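Local coordinates for protein peptidoglycan DD-endopeptidase ShyB (Vibrio cholerae, PDB 2GU1) that hydrolyses the peptide cross-links between adjacent strands of cell wall peptidoglycan as a zinc-dependent DD-endopeptidase, probably allowing new glycans to be inserted, at residues N233-A238 and V323-A328; T276-L281 and L312-L317. All blocks are in the same frame, centred on the assembly; numbering follows the deposited sequence.

Both contacts lie in the M23 peptidase region and share one antiparallel sheet, in which strand 235-237 of contact 1 runs beside strand 312-318 of contact 2. Their centres are about 9 Å apart, and contact 2 is nested within the loop that contact 1 closes. Probable backbone hydrogen bonds sew the neighbouring strands together, from T235 N to F314 O (2.7 Å) and from F237 N to L312 O (3.0 Å). Each contact gives one ligand to the catalytic zinc: D236 from 233-238 and H313 from 312-317, with D236 OD1 and H313 ND1 3.2 Å apart. H232, just before 233-238, completes the protein ligands.

Contact 1: residues N233-A238 and V323-A328; sequences NGTDFA and VDAMKA. With ZN (zinc ion), chain B.
F237 and M326 meet tip to tip, the methyl CE of M326 lying 4.1 Å from F237 CZ at the ring edge, near the ring plane. The F237 ring thus sits between M326 CE at its edge and the methyl CG2 of T235 on one face, and this apolar side is the more closely packed. The M326 chain is bent at chi2 and again at chi3 (94°), the latter placing CE. T235 OG1, anti to its own carbonyl carbon (chi1 -56°), approaches A325 CB at 3.9 Å.

The other part is looser and wet: no direct hydrogen bond joins the segments. One water links T235 OG1 to A325 N, accepting from that amide at 2.8 Å; a second links the hydroxyl to D324 OD1, to which it donates. A third donates to both N233 O and V323 O, the latter at 2.7 Å. D324 OD1 also accepts from M326 N (2.9 Å), met on the anti side and 29° out of the carboxylate plane. This Asx turn accompanies the type I turn 324-327, which packs against strand 235-237, where D236 binds the catalytic zinc through OD1 as the aspartate of the M23 HxxxD motif that begins at H232.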
ATOM      1  N   ASN A 233      -4.480  -8.280  10.815  1.00 24.96           N
ATOM      2  CA  ASN A 233      -4.468  -8.108   9.372  1.00 24.59           C
ATOM      3  C   ASN A 233      -3.342  -8.800   8.608  1.00 24.73           C
ATOM      4  O   ASN A 233      -2.980  -8.376   7.509  1.00 23.57           O
ATOM      5  CB  ASN A 233      -4.472  -6.606   9.066  1.00 25.00           C
ATOM      6  CG  ASN A 233      -5.805  -5.956   9.389  1.00 26.96           C
ATOM      7  OD1 ASN A 233      -5.863  -4.830   9.884  1.00 29.07           O
ATOM      8  ND2 ASN A 233      -6.890  -6.666   9.100  1.00 22.60           N
ATOM      9  N   GLY A 234      -2.791  -9.866   9.179  1.00 24.21           N
ATOM     10  CA  GLY A 234      -1.720 -10.570   8.499  1.00 24.61           C
ATOM     11  C   GLY A 234      -1.619 -12.015   8.951  1.00 25.85           C
ATOM     12  O   GLY A 234      -2.455 -12.492   9.715  1.00 25.33           O
ATOM     13  N   THR A 235      -0.596 -12.714   8.474  1.00 24.94           N
ATOM     14  CA  THR A 235      -0.394 -14.108   8.844  1.00 24.06           C
ATOM     15  C   THR A 235       0.939 -14.228   9.583  1.00 25.56           C
ATOM     16  O   THR A 235       1.949 -13.679   9.137  1.00 26.40           O
ATOM     17  CB  THR A 235      -0.362 -15.009   7.589  1.00 22.92           C
ATOM     18  OG1 THR A 235      -1.560 -14.825   6.832  1.00 22.60           O
ATOM     19  CG2 THR A 235      -0.239 -16.459   7.973  1.00 21.49           C
ATOM     20  N   ASP A 236       0.946 -14.934  10.710  1.00 23.89           N
ATOM     21  CA  ASP A 236       2.180 -15.112  11.477  1.00 25.63           C
ATOM     22  C   ASP A 236       2.825 -16.465  11.209  1.00 26.35           C
ATOM     23  O   ASP A 236       2.169 -17.499  11.358  1.00 26.35           O
ATOM     24  CB  ASP A 236       1.897 -14.979  12.976  1.00 25.90           C
ATOM     25  CG  ASP A 236       1.431 -13.596  13.349  1.00 25.14           C
ATOM     26  OD1 ASP A 236       1.516 -12.701  12.480  1.00 23.83           O
ATOM     27  OD2 ASP A 236       1.001 -13.402  14.502  1.00 22.55           O
ATOM     28  N   PHE A 237       4.098 -16.447  10.808  1.00 25.08           N
ATOM     29  CA  PHE A 237       4.864 -17.669  10.529  1.00 25.89           C
ATOM     30  C   PHE A 237       5.869 -17.903  11.657  1.00 26.28           C
ATOM     31  O   PHE A 237       6.458 -16.952  12.193  1.00 25.92           O
ATOM     32  CB  PHE A 237       5.599 -17.554   9.185  1.00 25.63           C
ATOM     33  CG  PHE A 237       4.685 -17.550   7.993  1.00 24.37           C
ATOM     34  CD1 PHE A 237       3.972 -18.694   7.641  1.00 25.77           C
ATOM     35  CD2 PHE A 237       4.509 -16.393   7.238  1.00 25.73           C
ATOM     36  CE1 PHE A 237       3.096 -18.686   6.554  1.00 26.50           C
ATOM     37  CE2 PHE A 237       3.640 -16.370   6.150  1.00 24.72           C
ATOM     38  CZ  PHE A 237       2.929 -17.518   5.804  1.00 25.29           C
ATOM     39  N   ALA A 238       6.051 -19.171  12.022  1.00 26.59           N
ATOM     40  CA  ALA A 238       6.946 -19.550  13.107  1.00 28.03           C
ATOM     41  C   ALA A 238       8.411 -19.524  12.698  1.00 28.98           C
ATOM     42  O   ALA A 238       9.032 -20.571  12.498  1.00 31.98           O
ATOM     43  CB  ALA A 238       6.575 -20.937  13.620  1.00 27.37           C
ATOM     44  N   VAL A 323      -5.843  -8.433   3.070  1.00 25.82           N
ATOM     45  CA  VAL A 323      -6.637  -9.618   2.757  1.00 24.47           C
ATOM     46  C   VAL A 323      -5.854 -10.820   3.284  1.00 25.08           C
ATOM     47  O   VAL A 323      -4.644 -10.727   3.510  1.00 21.45           O
ATOM     48  CB  VAL A 323      -6.839  -9.797   1.229  1.00 26.57           C
ATOM     49  CG1 VAL A 323      -7.428  -8.527   0.614  1.00 25.23           C
ATOM     50  CG2 VAL A 323      -5.516 -10.160   0.567  1.00 25.73           C
ATOM     51  N   ASP A 324      -6.546 -11.936   3.485  1.00 25.15           N
ATOM     52  CA  ASP A 324      -5.915 -13.157   3.979  1.00 27.56           C
ATOM     53  C   ASP A 324      -4.872 -13.616   2.958  1.00 27.67           C
ATOM     54  O   ASP A 324      -5.219 -13.983   1.837  1.00 29.01           O
ATOM     55  CB  ASP A 324      -6.973 -14.249   4.170  1.00 27.92           C
ATOM     56  CG  ASP A 324      -6.464 -15.417   4.987  1.00 32.07           C
ATOM     57  OD1 ASP A 324      -5.261 -15.745   4.885  1.00 30.41           O
ATOM     58  OD2 ASP A 324      -7.273 -16.015   5.732  1.00 33.39           O
ATOM     59  N   ALA A 325      -3.599 -13.590   3.349  1.00 25.64           N
ATOM     60  CA  ALA A 325      -2.511 -13.992   2.461  1.00 25.14           C
ATOM     61  C   ALA A 325      -2.621 -15.452   2.029  1.00 27.37           C
ATOM     62  O   ALA A 325      -2.096 -15.836   0.990  1.00 26.34           O
ATOM     63  CB  ALA A 325      -1.171 -13.765   3.144  1.00 23.01           C
ATOM     64  N   MET A 326      -3.305 -16.264   2.827  1.00 31.39           N
ATOM     65  CA  MET A 326      -3.453 -17.676   2.501  1.00 37.06           C
ATOM     66  C   MET A 326      -4.724 -18.016   1.711  1.00 40.53           C
ATOM     67  O   MET A 326      -5.002 -19.191   1.477  1.00 41.55           O
ATOM     68  CB  MET A 326      -3.421 -18.503   3.785  1.00 36.42           C
ATOM     69  CG  MET A 326      -2.178 -18.295   4.632  1.00 38.18           C
ATOM     70  SD  MET A 326      -0.653 -18.829   3.821  1.00 39.78           S
ATOM     71  CE  MET A 326      -0.080 -17.301   3.078  1.00 41.31           C
ATOM     72  N   LYS A 327      -5.480 -17.006   1.284  1.00 43.07           N
ATOM     73  CA  LYS A 327      -6.725 -17.259   0.553  1.00 46.50           C
ATOM     74  C   LYS A 327      -6.569 -17.851  -0.853  1.00 48.67           C
ATOM     75  O   LYS A 327      -5.608 -17.568  -1.569  1.00 48.90           O
ATOM     76  CB  LYS A 327      -7.580 -15.989   0.486  1.00 44.97           C
ATOM     77  CG  LYS A 327      -7.146 -14.958  -0.529  1.00 46.50           C
ATOM     78  CD  LYS A 327      -8.151 -13.819  -0.549  1.00 48.41           C
ATOM     79  CE  LYS A 327      -7.854 -12.821  -1.648  1.00 50.48           C
ATOM     80  NZ  LYS A 327      -8.938 -11.804  -1.761  1.00 51.95           N
ATOM     81  N   ALA A 328      -7.548 -18.669  -1.234  1.00 50.95           N
ATOM     82  CA  ALA A 328      -7.564 -19.357  -2.524  1.00 52.50           C
ATOM     83  C   ALA A 328      -7.334 -18.493  -3.761  1.00 54.15           C
ATOM     84  O   ALA A 328      -6.300 -18.613  -4.421  1.00 54.28           O
ATOM     85  CB  ALA A 328      -8.875 -20.134  -2.672  1.00 52.20           C
TER
HETATM   86 ZN    ZN B 362       0.669 -11.004  13.209  1.00 26.62          ZN
HETATM   87  O   HOH W   1      -2.644  -9.857   5.096  1.00 21.94           O
HETATM   88  O   HOH W   2      -2.918 -12.577   5.826  1.00 25.01           O
HETATM   89  O   HOH W   3      -3.786 -16.397   7.208  1.00 26.65           O

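Contact 2: residues T276-L281 and L312-L317; sequences TRYLHL and LHFEVL. With ZN (zinc ion), chain B.
R277 and E315 cross obliquely on one face of an antiparallel strand pair, their guanidinium and carboxylate planes 52° apart. NH1 of R277 donates a bent hydrogen bond to the syn side of E315 OE1 (3.0 Å), part of a salt bridge, while L317 CD1 lies over one guanidinium face, nearer the edge of the group than its centre. R277 NH1 also bonds H42 O. The backbones of R277 and E315 exchange two hydrogen bonds, N to O each way.

On the same face L279 and H313 run alongside each other in the same direction, with L279 CD2 3.7 Å from H313 CD2. ND1 of H313 binds the zinc at 2.0 Å. NE2 donates to the anti lone pair of E315 OE2 at 2.6 Å, the acceptor close to the imidazole plane. H280 CD2 approaches H313 CB, with the contact at the H280 ring edge.

The opposite face carries Y278 and F314, also alongside each other, their rings inclined at 47° and CE1 atoms 3.5 Å apart. T276 OG1 and Y278 OH share a hydrogen bond (2.8 Å), and T276 OG1 is bonded to H270 as well.

E315 thus uses one oxygen for R277 and the other for H313. Together with the zinc bond at ND1, this second-shell carboxylate would help fix the rotation of the imidazole, completing a hydrogen-bonded relay from R277 through E315 and H313 to the metal.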
ATOM      1  N   THR A 276       2.883  -5.996  -0.314  1.00 19.93           N
ATOM      2  CA  THR A 276       3.082  -6.966   0.758  1.00 19.86           C
ATOM      3  C   THR A 276       3.890  -6.263   1.840  1.00 19.77           C
ATOM      4  O   THR A 276       4.743  -5.420   1.532  1.00 16.61           O
ATOM      5  CB  THR A 276       3.862  -8.220   0.286  1.00 19.85           C
ATOM      6  OG1 THR A 276       5.051  -7.821  -0.410  1.00 20.89           O
ATOM      7  CG2 THR A 276       2.998  -9.081  -0.622  1.00 18.59           C
ATOM      8  N   ARG A 277       3.597  -6.588   3.098  1.00 16.63           N
ATOM      9  CA  ARG A 277       4.300  -6.006   4.240  1.00 19.87           C
ATOM     10  C   ARG A 277       4.971  -7.105   5.049  1.00 19.03           C
ATOM     11  O   ARG A 277       4.424  -8.211   5.173  1.00 18.20           O
ATOM     12  CB  ARG A 277       3.330  -5.279   5.170  1.00 20.50           C
ATOM     13  CG  ARG A 277       2.622  -4.104   4.565  1.00 23.71           C
ATOM     14  CD  ARG A 277       1.669  -3.558   5.607  1.00 29.11           C
ATOM     15  NE  ARG A 277       1.130  -2.262   5.238  1.00 29.22           N
ATOM     16  CZ  ARG A 277       0.068  -1.721   5.815  1.00 29.42           C
ATOM     17  NH1 ARG A 277      -0.562  -2.380   6.780  1.00 28.98           N
ATOM     18  NH2 ARG A 277      -0.356  -0.520   5.439  1.00 27.53           N
ATOM     19  N   TYR A 278       6.130  -6.784   5.622  1.00 17.95           N
ATOM     20  CA  TYR A 278       6.903  -7.739   6.418  1.00 19.84           C
ATOM     21  C   TYR A 278       7.299  -7.015   7.719  1.00 20.20           C
ATOM     22  O   TYR A 278       8.079  -6.067   7.691  1.00 21.80           O
ATOM     23  CB  TYR A 278       8.157  -8.159   5.628  1.00 19.25           C
ATOM     24  CG  TYR A 278       7.877  -8.600   4.196  1.00 20.74           C
ATOM     25  CD1 TYR A 278       7.820  -9.954   3.854  1.00 18.81           C
ATOM     26  CD2 TYR A 278       7.623  -7.662   3.196  1.00 17.90           C
ATOM     27  CE1 TYR A 278       7.506 -10.356   2.555  1.00 20.25           C
ATOM     28  CE2 TYR A 278       7.306  -8.054   1.895  1.00 19.35           C
ATOM     29  CZ  TYR A 278       7.244  -9.399   1.582  1.00 19.30           C
ATOM     30  OH  TYR A 278       6.868  -9.779   0.309  1.00 17.66           O
ATOM     31  N   LEU A 279       6.768  -7.470   8.853  1.00 19.12           N
ATOM     32  CA  LEU A 279       7.038  -6.826  10.138  1.00 18.83           C
ATOM     33  C   LEU A 279       7.884  -7.594  11.147  1.00 19.10           C
ATOM     34  O   LEU A 279       8.100  -8.802  11.020  1.00 17.77           O
ATOM     35  CB  LEU A 279       5.722  -6.452  10.817  1.00 17.42           C
ATOM     36  CG  LEU A 279       4.871  -5.313  10.263  1.00 20.46           C
ATOM     37  CD1 LEU A 279       4.523  -5.558   8.808  1.00 18.87           C
ATOM     38  CD2 LEU A 279       3.599  -5.199  11.124  1.00 18.05           C
ATOM     39  N   HIS A 280       8.346  -6.852  12.153  1.00 17.96           N
ATOM     40  CA  HIS A 280       9.158  -7.376  13.248  1.00 20.19           C
ATOM     41  C   HIS A 280      10.504  -7.944  12.812  1.00 20.29           C
ATOM     42  O   HIS A 280      11.122  -8.726  13.534  1.00 23.46           O
ATOM     43  CB  HIS A 280       8.363  -8.443  14.002  1.00 19.07           C
ATOM     44  CG  HIS A 280       7.004  -7.984  14.433  1.00 21.21           C
ATOM     45  ND1 HIS A 280       6.814  -6.920  15.289  1.00 25.08           N
ATOM     46  CD2 HIS A 280       5.767  -8.436  14.119  1.00 23.60           C
ATOM     47  CE1 HIS A 280       5.520  -6.736  15.483  1.00 21.61           C
ATOM     48  NE2 HIS A 280       4.862  -7.644  14.785  1.00 24.02           N
ATOM     49  N   LEU A 281      10.965  -7.534  11.642  1.00 21.59           N
ATOM     50  CA  LEU A 281      12.228  -8.019  11.114  1.00 20.46           C
ATOM     51  C   LEU A 281      13.430  -7.715  12.009  1.00 22.67           C
ATOM     52  O   LEU A 281      13.505  -6.659  12.643  1.00 23.16           O
ATOM     53  CB  LEU A 281      12.455  -7.418   9.725  1.00 21.57           C
ATOM     54  CG  LEU A 281      11.361  -7.678   8.679  1.00 20.39           C
ATOM     55  CD1 LEU A 281      11.631  -6.849   7.441  1.00 23.02           C
ATOM     56  CD2 LEU A 281      11.323  -9.176   8.327  1.00 19.69           C
ATOM     57  N   LEU A 312       7.334 -13.813  12.074  1.00 20.11           N
ATOM     58  CA  LEU A 312       7.186 -12.912  10.954  1.00 21.93           C
ATOM     59  C   LEU A 312       5.691 -12.658  10.810  1.00 24.10           C
ATOM     60  O   LEU A 312       4.881 -13.593  10.832  1.00 20.63           O
ATOM     61  CB  LEU A 312       7.711 -13.539   9.662  1.00 21.09           C
ATOM     62  CG  LEU A 312       7.438 -12.728   8.391  1.00 25.11           C
ATOM     63  CD1 LEU A 312       8.369 -11.521   8.334  1.00 22.86           C
ATOM     64  CD2 LEU A 312       7.650 -13.606   7.167  1.00 23.41           C
ATOM     65  N   HIS A 313       5.328 -11.387  10.705  1.00 23.18           N
ATOM     66  CA  HIS A 313       3.938 -11.015  10.498  1.00 21.11           C
ATOM     67  C   HIS A 313       3.933 -10.588   9.031  1.00 21.57           C
ATOM     68  O   HIS A 313       4.571  -9.594   8.676  1.00 20.54           O
ATOM     69  CB  HIS A 313       3.559  -9.837  11.400  1.00 22.85           C
ATOM     70  CG  HIS A 313       2.218  -9.249  11.094  1.00 23.46           C
ATOM     71  ND1 HIS A 313       1.075  -9.596  11.781  1.00 24.38           N
ATOM     72  CD2 HIS A 313       1.834  -8.349  10.156  1.00 23.53           C
ATOM     73  CE1 HIS A 313       0.045  -8.934  11.282  1.00 21.66           C
ATOM     74  NE2 HIS A 313       0.479  -8.170  10.295  1.00 23.15           N
ATOM     75  N   PHE A 314       3.235 -11.351   8.189  1.00 20.04           N
ATOM     76  CA  PHE A 314       3.174 -11.093   6.748  1.00 20.82           C
ATOM     77  C   PHE A 314       1.805 -10.572   6.323  1.00 20.24           C
ATOM     78  O   PHE A 314       0.765 -11.065   6.783  1.00 18.64           O
ATOM     79  CB  PHE A 314       3.511 -12.397   5.992  1.00 19.12           C
ATOM     80  CG  PHE A 314       3.407 -12.296   4.492  1.00 18.67           C
ATOM     81  CD1 PHE A 314       4.218 -11.427   3.772  1.00 19.87           C
ATOM     82  CD2 PHE A 314       2.496 -13.089   3.795  1.00 17.58           C
ATOM     83  CE1 PHE A 314       4.125 -11.350   2.370  1.00 16.50           C
ATOM     84  CE2 PHE A 314       2.393 -13.021   2.412  1.00 16.64           C
ATOM     85  CZ  PHE A 314       3.208 -12.147   1.690  1.00 16.33           C
ATOM     86  N   GLU A 315       1.798  -9.573   5.445  1.00 17.84           N
ATOM     87  CA  GLU A 315       0.539  -9.007   4.974  1.00 19.34           C
ATOM     88  C   GLU A 315       0.490  -8.848   3.465  1.00 21.04           C
ATOM     89  O   GLU A 315       1.509  -8.588   2.825  1.00 18.15           O
ATOM     90  CB  GLU A 315       0.296  -7.632   5.615  1.00 23.54           C
ATOM     91  CG  GLU A 315      -0.214  -7.684   7.050  1.00 23.04           C
ATOM     92  CD  GLU A 315      -0.458  -6.300   7.649  1.00 23.54           C
ATOM     93  OE1 GLU A 315      -0.717  -5.345   6.888  1.00 24.97           O
ATOM     94  OE2 GLU A 315      -0.402  -6.174   8.888  1.00 25.86           O
ATOM     95  N   VAL A 316      -0.699  -9.037   2.901  1.00 20.48           N
ATOM     96  CA  VAL A 316      -0.909  -8.835   1.477  1.00 18.44           C
ATOM     97  C   VAL A 316      -2.003  -7.780   1.419  1.00 21.46           C
ATOM     98  O   VAL A 316      -3.041  -7.920   2.072  1.00 23.48           O
ATOM     99  CB  VAL A 316      -1.415 -10.103   0.750  1.00 17.92           C
ATOM    100  CG1 VAL A 316      -1.723  -9.773  -0.717  1.00 14.94           C
ATOM    101  CG2 VAL A 316      -0.354 -11.198   0.818  1.00 19.37           C
ATOM    102  N   LEU A 317      -1.757  -6.712   0.669  1.00 22.38           N
ATOM    103  CA  LEU A 317      -2.745  -5.650   0.536  1.00 21.52           C
ATOM    104  C   LEU A 317      -3.255  -5.569  -0.894  1.00 21.57           C
ATOM    105  O   LEU A 317      -2.470  -5.558  -1.838  1.00 22.95           O
ATOM    106  CB  LEU A 317      -2.148  -4.288   0.915  1.00 21.50           C
ATOM    107  CG  LEU A 317      -1.498  -4.092   2.282  1.00 23.85           C
ATOM    108  CD1 LEU A 317      -1.272  -2.594   2.496  1.00 25.89           C
ATOM    109  CD2 LEU A 317      -2.374  -4.642   3.379  1.00 27.82           C
TER
HETATM  110 ZN    ZN B 362       0.669 -11.004  13.209  1.00 26.62          ZN